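Local coordinates for protein chitosanase (Bacillus subtilis subsp. subtilis str. 168, PDB 7C6C) that hydrolyses internal beta-1,4 linkages between glucosamine units of partly acetylated chitosan, and probably helps defend the bacterium against fungi by degrading their cell-wall chitosan, at residues 137-140 with 141-145; 153-156 with 157-160; 45-49 with 50-54; 73-76 with 77-80. One frame throughout, in Å; residues are numbered along the deposited sequence. Where two conformers were deposited one is given.

Contact 1 of 4, residues 137-140 with 141-145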
loop_
_atom_site.group_PDB
_atom_site.type_symbol
_atom_site.label_atom_id
_atom_site.label_comp_id
_atom_site.label_asym_id
_atom_site.label_seq_id
_atom_site.Cartn_x
_atom_site.Cartn_y
_atom_site.Cartn_z
ATOM N N ARG A 137 2.122 13.119 3.074
ATOM C CA ARG A 137 2.398 11.915 3.854
ATOM C C ARG A 137 1.428 10.790 3.509
ATOM O O ARG A 137 1.825 9.623 3.429
ATOM C CB ARG A 137 2.363 12.235 5.349
ATOM C CG ARG A 137 3.536 13.090 5.802
ATOM C CD ARG A 137 3.427 13.469 7.264
ATOM N NE ARG A 137 4.482 14.408 7.635
ATOM C CZ ARG A 137 4.411 15.265 8.651
ATOM N NH1 ARG A 137 3.329 15.311 9.416
ATOM N NH2 ARG A 137 5.424 16.083 8.897
ATOM N N ALA A 138 0.153 11.123 3.289
ATOM C CA ALA A 138 -0.820 10.112 2.886
ATOM C C ALA A 138 -0.483 9.532 1.519
ATOM O O ALA A 138 -0.645 8.326 1.287
ATOM C CB ALA A 138 -2.222 10.713 2.884
ATOM N N VAL A 139 -0.025 10.376 0.594
ATOM C CA VAL A 139 0.407 9.872 -0.705
ATOM C C VAL A 139 1.588 8.923 -0.542
ATOM O O VAL A 139 1.639 7.867 -1.185
ATOM C CB VAL A 139 0.720 11.028 -1.673
ATOM C CG1 VAL A 139 1.315 10.496 -2.972
ATOM C CG2 VAL A 139 -0.533 11.860 -1.952
ATOM N N MET A 140 2.561 9.282 0.310
ATOM C CA MET A 140 3.696 8.386 0.531
ATOM C C MET A 140 3.243 7.049 1.099
ATOM O O MET A 140 3.731 5.991 0.682
ATOM C CB MET A 140 4.723 9.024 1.474
ATOM C CG MET A 140 5.341 10.330 0.993
ATOM S SD MET A 140 6.133 10.275 -0.628
ATOM C CE MET A 140 4.944 11.221 -1.586
ATOM N N TYR A 141 2.315 7.084 2.057
ATOM C CA TYR A 141 1.804 5.870 2.686
ATOM C C TYR A 141 1.142 4.962 1.651
ATOM O O TYR A 141 1.432 3.761 1.580
ATOM C CB TYR A 141 0.817 6.308 3.771
ATOM C CG TYR A 141 0.272 5.283 4.744
ATOM C CD1 TYR A 141 0.772 3.988 4.830
ATOM C CD2 TYR A 141 -0.763 5.639 5.602
ATOM C CE1 TYR A 141 0.250 3.081 5.743
ATOM C CE2 TYR A 141 -1.287 4.752 6.507
ATOM C CZ TYR A 141 -0.780 3.472 6.574
ATOM O OH TYR A 141 -1.292 2.579 7.488
ATOM N N ASP A 142 0.261 5.526 0.820
ATOM C CA ASP A 142 -0.374 4.727 -0.222
ATOM C C ASP A 142 0.660 4.185 -1.201
ATOM O O ASP A 142 0.555 3.040 -1.663
ATOM C CB ASP A 142 -1.407 5.560 -0.975
ATOM C CG ASP A 142 -2.164 4.734 -1.983
ATOM O OD1 ASP A 142 -2.941 3.863 -1.550
ATOM O OD2 ASP A 142 -1.958 4.932 -3.201
ATOM N N THR A 143 1.670 4.996 -1.527
ATOM C CA THR A 143 2.671 4.585 -2.505
ATOM C C THR A 143 3.456 3.376 -2.018
ATOM O O THR A 143 3.669 2.421 -2.772
ATOM C CB THR A 143 3.616 5.748 -2.819
ATOM O OG1 THR A 143 2.867 6.836 -3.369
ATOM C CG2 THR A 143 4.676 5.329 -3.834
ATOM N N VAL A 144 3.901 3.392 -0.760
ATOM C CA VAL A 144 4.709 2.267 -0.300
ATOM C C VAL A 144 3.882 0.989 -0.245
ATOM O O VAL A 144 4.401 -0.105 -0.495
ATOM C CB VAL A 144 5.446 2.586 1.018
ATOM C CG1 VAL A 144 4.501 2.572 2.206
ATOM C CG2 VAL A 144 6.589 1.601 1.247
ATOM N N ILE A 145 2.586 1.102 0.045
ATOM C CA ILE A 145 1.736 -0.082 0.085
ATOM C C ILE A 145 1.657 -0.733 -1.288
ATOM O O ILE A 145 1.722 -1.962 -1.408
ATOM C CB ILE A 145 0.352 0.262 0.664
ATOM C CG1 ILE A 145 0.455 0.470 2.178
ATOM C CG2 ILE A 145 -0.655 -0.831 0.329
ATOM C CD1 ILE A 145 -0.761 1.076 2.792
#
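Thr143 turns OG1 back toward its own backbone N, opposite the carbonyl carbon (chi1 -61°), and this sets the hydroxyl against Val139 O one helical turn earlier. Thr143 OG1 donates to Val139 O at 2.7 Å. The same oxygen takes the regular helical bond from Thr143 N at 2.9 Å. The two donors come from opposite faces of the carbonyl plane, and the hydroxyl stands above it, 39° out. Val139 O is held twice, and the buried hydroxyl gives its proton to a carbonyl of its own helix. Val139 CG1 lies near the bond, 4.0 Å from Thr143 OG1. The backbone bonds on either side are ordinary; Asp142 N meets Ala138 O at 3.0 Å.

The polar ends of Tyr141 and Asp142 lead away from the turn. Tyr141 OH bonds to Glu12 and Asn114. Asp142 bonds to Thr15 and forms salt bridges with Arg188 and Arg210. Its side chain lies about 5 Å from that of Glu19, the predicted proton donor. Thr143 packs on Phe184 of helix 177-193. A threonine hydroxyl bonded to the carbonyl four residues back is a common way to bury this side chain, here in helix 134-147, near the centre of this lysozyme-clan chain.

Contact 2 of 4, residues 153-156 with 157-160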
loop_
_atom_site.group_PDB
_atom_site.type_symbol
_atom_site.label_atom_id
_atom_site.label_comp_id
_atom_site.label_asym_id
_atom_site.label_seq_id
_atom_site.Cartn_x
_atom_site.Cartn_y
_atom_site.Cartn_z
ATOM N N PRO A 153 13.398 -0.453 -9.543
ATOM C CA PRO A 153 13.041 0.835 -10.166
ATOM C C PRO A 153 11.588 1.253 -9.989
ATOM O O PRO A 153 11.259 2.401 -10.318
ATOM C CB PRO A 153 13.371 0.618 -11.649
ATOM C CG PRO A 153 14.328 -0.524 -11.670
ATOM C CD PRO A 153 13.926 -1.408 -10.534
ATOM N N ASP A 154 10.708 0.376 -9.508
ATOM C CA ASP A 154 9.313 0.722 -9.257
ATOM C C ASP A 154 9.039 1.000 -7.786
ATOM O O ASP A 154 7.877 1.196 -7.405
ATOM C CB ASP A 154 8.390 -0.403 -9.735
ATOM C CG ASP A 154 8.554 -0.712 -11.210
ATOM O OD1 ASP A 154 8.738 0.229 -12.009
ATOM O OD2 ASP A 154 8.497 -1.904 -11.573
ATOM N N SER A 155 10.081 1.030 -6.957
ATOM C CA SER A 155 9.921 1.096 -5.515
ATOM C C SER A 155 9.604 2.512 -5.047
ATOM O O SER A 155 9.832 3.503 -5.745
ATOM C CB SER A 155 11.191 0.626 -4.811
ATOM O OG SER A 155 12.276 1.497 -5.091
ATOM N N PHE A 156 9.084 2.576 -3.821
ATOM C CA PHE A 156 8.787 3.825 -3.124
ATOM C C PHE A 156 9.950 4.812 -3.203
ATOM O O PHE A 156 9.780 5.958 -3.641
ATOM C CB PHE A 156 8.478 3.436 -1.676
ATOM C CG PHE A 156 8.205 4.576 -0.737
ATOM C CD1 PHE A 156 7.449 5.682 -1.106
ATOM C CD2 PHE A 156 8.676 4.494 0.567
ATOM C CE1 PHE A 156 7.192 6.688 -0.185
ATOM C CE2 PHE A 156 8.425 5.489 1.485
ATOM C CZ PHE A 156 7.680 6.588 1.111
ATOM N N TYR A 157 11.142 4.390 -2.776
ATOM C CA TYR A 157 12.260 5.328 -2.745
ATOM C C TYR A 157 12.758 5.668 -4.146
ATOM O O TYR A 157 13.233 6.786 -4.371
ATOM C CB TYR A 157 13.378 4.814 -1.836
ATOM C CG TYR A 157 14.465 5.834 -1.559
ATOM C CD1 TYR A 157 14.152 7.133 -1.172
ATOM C CD2 TYR A 157 15.808 5.493 -1.680
ATOM C CE1 TYR A 157 15.143 8.064 -0.926
ATOM C CE2 TYR A 157 16.805 6.417 -1.435
ATOM C CZ TYR A 157 16.466 7.698 -1.056
ATOM O OH TYR A 157 17.452 8.624 -0.810
ATOM N N ALA A 158 12.644 4.738 -5.100
ATOM C CA ALA A 158 12.968 5.075 -6.485
ATOM C C ALA A 158 12.082 6.205 -6.993
ATOM O O ALA A 158 12.551 7.114 -7.687
ATOM C CB ALA A 158 12.830 3.845 -7.380
ATOM N N LEU A 159 10.796 6.174 -6.641
ATOM C CA LEU A 159 9.896 7.249 -7.050
ATOM C C LEU A 159 10.261 8.566 -6.375
ATOM O O LEU A 159 10.217 9.625 -7.012
ATOM C CB LEU A 159 8.447 6.877 -6.740
ATOM C CG LEU A 159 7.912 5.630 -7.448
ATOM C CD1 LEU A 159 6.444 5.458 -7.156
ATOM C CD2 LEU A 159 8.162 5.670 -8.951
ATOM N N ILE A 160 10.610 8.525 -5.086
ATOM C CA ILE A 160 11.035 9.739 -4.388
ATOM C C ILE A 160 12.256 10.340 -5.070
ATOM O O ILE A 160 12.306 11.545 -5.346
ATOM C CB ILE A 160 11.301 9.450 -2.898
ATOM C CG1 ILE A 160 9.999 9.179 -2.146
ATOM C CG2 ILE A 160 12.062 10.607 -2.251
ATOM C CD1 ILE A 160 10.220 8.701 -0.730
#
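The Phe156 ring carries Ile160 CD1 over one face. The methyl sits 3.6 Å above the ring plane, displaced toward the rim. Its distance to the ring centroid is 4.0 Å, 24° off the normal, which makes a CH-pi contact. The nearest ring atom is CE1, 3.7 Å from Ile160 CD1. Phe156 CG lies opposite its own backbone N (chi1 177°), and this extends the ring along the helix to the residue one turn on. Outside the turn, the ring also meets Met140 and Val144 of helix 134-147 and Arg125 of helix 104-128.

The backbone turns into the helix at Ser155. Ser155 OG accepts a rather long bond from Ala158 N at 3.3 Å, and the same hydroxyl is bonded to Asp152 O. Ser155 O takes the first helical bond, from Leu159 N at 3.0 Å. Leu159 CG also lies 3.3 Å from Ser155 O. Ile160 N follows with a bond to Phe156 O.

Asp154 lies just before the turn and binds the backbone N atoms of Ala196 and Asn197 through its carboxylate. The loop is thereby tied to the chain beyond helix 177-193. The arrangement is a serine N-cap at the start of helix 156-167, followed by an aromatic-aliphatic pair one turn apart.

Contact 3 of 4, residues 45-49 with 50-54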
loop_
_atom_site.group_PDB
_atom_site.type_symbol
_atom_site.label_atom_id
_atom_site.label_comp_id
_atom_site.label_asym_id
_atom_site.label_seq_id
_atom_site.Cartn_x
_atom_site.Cartn_y
_atom_site.Cartn_z
ATOM N N GLY A 45 -2.649 -5.608 1.036
ATOM C CA GLY A 45 -2.266 -6.421 -0.102
ATOM C C GLY A 45 -0.935 -7.101 0.124
ATOM O O GLY A 45 -0.068 -7.086 -0.759
ATOM N N PHE A 46 -0.740 -7.667 1.315
ATOM C CA PHE A 46 0.447 -8.469 1.580
ATOM C C PHE A 46 0.499 -9.627 0.586
ATOM O O PHE A 46 -0.503 -10.314 0.383
ATOM C CB PHE A 46 0.356 -9.067 2.988
ATOM C CG PHE A 46 0.054 -8.082 4.105
ATOM C CD1 PHE A 46 1.058 -7.310 4.671
ATOM C CD2 PHE A 46 -1.223 -8.021 4.667
ATOM C CE1 PHE A 46 0.784 -6.465 5.729
ATOM C CE2 PHE A 46 -1.487 -7.177 5.726
ATOM C CZ PHE A 46 -0.484 -6.400 6.256
ATOM N N THR A 47 1.659 -9.883 -0.009
ATOM C CA THR A 47 1.725 -10.896 -1.054
ATOM C C THR A 47 2.587 -12.083 -0.646
ATOM O O THR A 47 3.507 -11.968 0.168
ATOM C CB THR A 47 2.211 -10.316 -2.386
ATOM O OG1 THR A 47 3.485 -9.688 -2.199
ATOM C CG2 THR A 47 1.216 -9.300 -2.940
ATOM N N THR A 48 2.290 -13.236 -1.247
ATOM C CA THR A 48 3.049 -14.443 -0.951
ATOM C C THR A 48 4.398 -14.503 -1.668
ATOM O O THR A 48 5.283 -15.219 -1.205
ATOM C CB THR A 48 2.206 -15.700 -1.210
ATOM O OG1 THR A 48 1.702 -15.700 -2.551
ATOM C CG2 THR A 48 1.036 -15.764 -0.256
ATOM N N ALA A 49 4.595 -13.762 -2.764
ATOM C CA ALA A 49 5.901 -13.771 -3.423
ATOM C C ALA A 49 6.935 -12.912 -2.698
ATOM O O ALA A 49 8.135 -13.166 -2.834
ATOM C CB ALA A 49 5.779 -13.292 -4.871
ATOM N N THR A 50 6.505 -11.893 -1.943
ATOM C CA THR A 50 7.430 -10.907 -1.383
ATOM C C THR A 50 7.897 -11.236 0.021
ATOM O O THR A 50 8.904 -10.677 0.469
ATOM C CB THR A 50 6.781 -9.533 -1.285
ATOM O OG1 THR A 50 5.652 -9.610 -0.403
ATOM C CG2 THR A 50 6.372 -9.046 -2.653
ATOM N N GLY A 51 7.185 -12.084 0.741
ATOM C CA GLY A 51 7.497 -12.303 2.130
ATOM C C GLY A 51 6.609 -11.554 3.098
ATOM O O GLY A 51 6.604 -11.890 4.288
ATOM N N ASP A 52 5.836 -10.567 2.636
ATOM C CA ASP A 52 5.086 -9.818 3.634
ATOM C C ASP A 52 3.869 -10.576 4.138
ATOM O O ASP A 52 3.538 -10.450 5.321
ATOM C CB ASP A 52 4.820 -8.359 3.240
ATOM C CG ASP A 52 3.998 -8.218 1.990
ATOM O OD1 ASP A 52 3.898 -9.185 1.215
ATOM O OD2 ASP A 52 3.445 -7.116 1.781
ATOM N N ALA A 53 3.224 -11.408 3.310
ATOM C CA ALA A 53 2.181 -12.276 3.848
ATOM C C ALA A 53 2.771 -13.289 4.825
ATOM O O ALA A 53 2.156 -13.606 5.851
ATOM C CB ALA A 53 1.421 -12.967 2.718
ATOM N N LEU A 54 3.961 -13.813 4.514
ATOM C CA LEU A 54 4.685 -14.662 5.452
ATOM C C LEU A 54 4.843 -13.962 6.798
ATOM O O LEU A 54 4.600 -14.558 7.851
ATOM C CB LEU A 54 6.045 -15.038 4.859
ATOM C CG LEU A 54 7.062 -15.637 5.832
ATOM C CD1 LEU A 54 6.625 -17.007 6.348
ATOM C CD2 LEU A 54 8.419 -15.716 5.163
#
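Phe46 and Ala53 face each other where the chain folds back, their CA atoms 4.8 Å apart. Phe46 and Thr47 are extended, residues 48-50 turn, and the helix starts after Gly51. Gly51 has positive phi (100°), where a side chain would jam against the carbonyl oxygen of Thr50. Ala53 N donates to Thr47 O at 3.2 Å. The bond joins the first turn of the helix to the end of the strand, although the donor stands 49° above the carbonyl plane. Thr50 N is buried in the turn and has no partner in the model.

Three side chains tie the turn from within. Thr50 OG1 accepts from Asp52 N at 3.2 Å in a nearly straight bond, which makes an ST turn. It also shares a hydrogen bond of 2.8 Å with Thr47 OG1, and these two side chains cross at about a right angle. The carboxylate of Asp52, modelled in two conformers, reaches back to the strand. In one conformer Asp52 OD1 accepts from Thr47 N at 2.6 Å, a bond that is doubtful in detail.

Apolar contact is slight: Phe46 CB meets Ala53 CB at 4.1 Å. The Phe46 ring continues onto Gln110 and Val113 of helix 104-128. Thr48 OG1 bonds to Tyr39 N, joining the turn to the neighbouring strand. The side chain of Thr47 is about 5 Å from that of Asp35, the nucleophile by similarity. The whole is a tight strand-to-helix turn, with Gly51 at the N-cap position and an ST turn at Thr50, close to the probable catalytic residues.

Contact 4 of 4, residues 73-76 with 77-80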
loop_
_atom_site.group_PDB
_atom_site.type_symbol
_atom_site.label_atom_id
_atom_site.label_comp_id
_atom_site.label_asym_id
_atom_site.label_seq_id
_atom_site.Cartn_x
_atom_site.Cartn_y
_atom_site.Cartn_z
ATOM N N LEU A 73 3.168 -22.110 6.907
ATOM C CA LEU A 73 4.461 -21.436 7.037
ATOM C C LEU A 73 5.554 -22.035 6.163
ATOM O O LEU A 73 6.298 -21.261 5.539
ATOM C CB LEU A 73 4.889 -21.346 8.506
ATOM C CG LEU A 73 4.176 -20.270 9.321
ATOM C CD1 LEU A 73 4.453 -20.440 10.801
ATOM C CD2 LEU A 73 4.595 -18.882 8.856
ATOM N N PRO A 74 5.736 -23.359 6.079
ATOM C CA PRO A 74 6.834 -23.861 5.232
ATOM C C PRO A 74 6.699 -23.440 3.779
ATOM O O PRO A 74 7.686 -23.022 3.159
ATOM C CB PRO A 74 6.769 -25.382 5.433
ATOM C CG PRO A 74 6.173 -25.544 6.811
ATOM C CD PRO A 74 5.147 -24.434 6.901
ATOM N N GLU A 75 5.488 -23.513 3.218
ATOM C CA GLU A 75 5.306 -23.087 1.838
ATOM C C GLU A 75 5.437 -21.572 1.703
ATOM O O GLU A 75 6.077 -21.084 0.766
ATOM C CB GLU A 75 3.963 -23.571 1.295
ATOM C CG GLU A 75 3.677 -23.140 -0.140
ATOM C CD GLU A 75 4.600 -23.768 -1.181
ATOM O OE1 GLU A 75 5.373 -24.700 -0.865
ATOM O OE2 GLU A 75 4.531 -23.338 -2.346
ATOM N N LEU A 76 4.842 -20.803 2.622
ATOM C CA LEU A 76 4.999 -19.354 2.558
ATOM C C LEU A 76 6.470 -18.966 2.626
ATOM O O LEU A 76 6.910 -18.028 1.951
ATOM C CB LEU A 76 4.222 -18.682 3.686
ATOM C CG LEU A 76 2.703 -18.800 3.585
ATOM C CD1 LEU A 76 2.076 -18.386 4.907
ATOM C CD2 LEU A 76 2.145 -17.949 2.424
ATOM N N ARG A 77 7.250 -19.677 3.442
ATOM C CA ARG A 77 8.676 -19.389 3.548
ATOM C C ARG A 77 9.393 -19.682 2.234
ATOM O O ARG A 77 10.215 -18.880 1.765
ATOM C CB ARG A 77 9.273 -20.196 4.701
ATOM C CG ARG A 77 10.651 -19.734 5.115
ATOM C CD ARG A 77 11.305 -20.685 6.120
ATOM N NE ARG A 77 10.407 -21.028 7.221
ATOM C CZ ARG A 77 10.157 -20.230 8.254
ATOM N NH1 ARG A 77 10.756 -19.044 8.348
ATOM N NH2 ARG A 77 9.308 -20.625 9.204
ATOM N N ARG A 78 9.090 -20.826 1.618
ATOM C CA ARG A 78 9.705 -21.158 0.338
ATOM C C ARG A 78 9.306 -20.165 -0.748
ATOM O O ARG A 78 10.130 -19.788 -1.585
ATOM C CB ARG A 78 9.282 -22.564 -0.075
ATOM C CG ARG A 78 9.776 -22.970 -1.446
ATOM C CD ARG A 78 9.774 -24.475 -1.631
ATOM N NE ARG A 78 8.439 -25.051 -1.524
ATOM C CZ ARG A 78 8.152 -26.304 -1.862
ATOM N NH1 ARG A 78 9.111 -27.091 -2.334
ATOM N NH2 ARG A 78 6.914 -26.768 -1.743
ATOM N N LEU A 79 8.042 -19.729 -0.752
ATOM C CA LEU A 79 7.598 -18.765 -1.755
ATOM C C LEU A 79 8.332 -17.444 -1.603
ATOM O O LEU A 79 8.704 -16.813 -2.603
ATOM C CB LEU A 79 6.087 -18.557 -1.660
ATOM C CG LEU A 79 5.247 -19.787 -2.002
ATOM C CD1 LEU A 79 3.795 -19.530 -1.647
ATOM C CD2 LEU A 79 5.402 -20.174 -3.476
ATOM N N ALA A 80 8.563 -17.014 -0.362
ATOM C CA ALA A 80 9.335 -15.801 -0.128
ATOM C C ALA A 80 10.779 -15.987 -0.568
ATOM O O ALA A 80 11.355 -15.114 -1.230
ATOM C CB ALA A 80 9.266 -15.437 1.354
#
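Glu75 meets both Leu79 and Arg78, and the two partners divide the contact into a packed side and a solvent side. On the packed side, Leu79 folds against the turn before it. Leu79 CG lies 3.2 Å from Glu75 O, the carbonyl that also accepts from Leu79 N at 2.8 Å. The aliphatic part of Glu75 helps here, with CG 3.9 Å from Leu79 CD1. Glu75 OE2 is 3.5 Å from Leu79 CD2. The carboxylate thus has one oxygen against a leucine and the other turned to an arginine.

The solvent side belongs to Arg78. It approaches side-on and puts two nitrogens on one oxygen. Arg78 NH2 lies 2.7 Å from Glu75 OE1, which receives it on its syn lone pair. Arg78 NE is 3.2 Å from the same Glu75 OE1 and meets it from above the carboxylate plane. The oxygen lies in the guanidinium plane, while the two flat groups stand almost perpendicular, 82° apart. A bend in each chain makes this possible: Glu75 turns at chi2 (67°) and Arg78 at chi3 (62°). Arg78 is exposed, so water probably weakens the charge attraction. Arg77 is looser still, with only CB close to the turn, 3.3 Å from Leu73 O.

Leu73 and Leu76 lie on the inner side of the helix and pack on Val57 of helix 52-63. Leu73 and Ala80 reach Leu54 of that helix. Leu76 also touches Thr48, and Glu75 borders Asn89 and Leu90 of a loop. Helix 73-82 thus lies against helix 52-63, with the contact centre about 22 Å from the chain centre.

The contacts form two touching pairs. Contacts 1 and 2 have centres 12 Å apart, on consecutive helices, and Thr143 CG2 meets Leu159 CD1 at 3.8 Å. Contacts 3 and 4 have centres 10 Å apart. Gly51 CA packs on Ala80 CB at 3.7 Å, and Thr48 O lies 3.5 Å from Leu79 CB. Between the pairs, contacts 1 and 3 come within about 5 Å at their nearest atoms but do not touch. Both lie near the probable catalytic residues: Asp142 of contact 1 is about 5 Å from Glu19 between side chains, and Gly45 of contact 3 about 4 Å from the Glu19 side chain. Contact 4 is remote from them. The bound malate is about 12 Å from the Asp142 side chain.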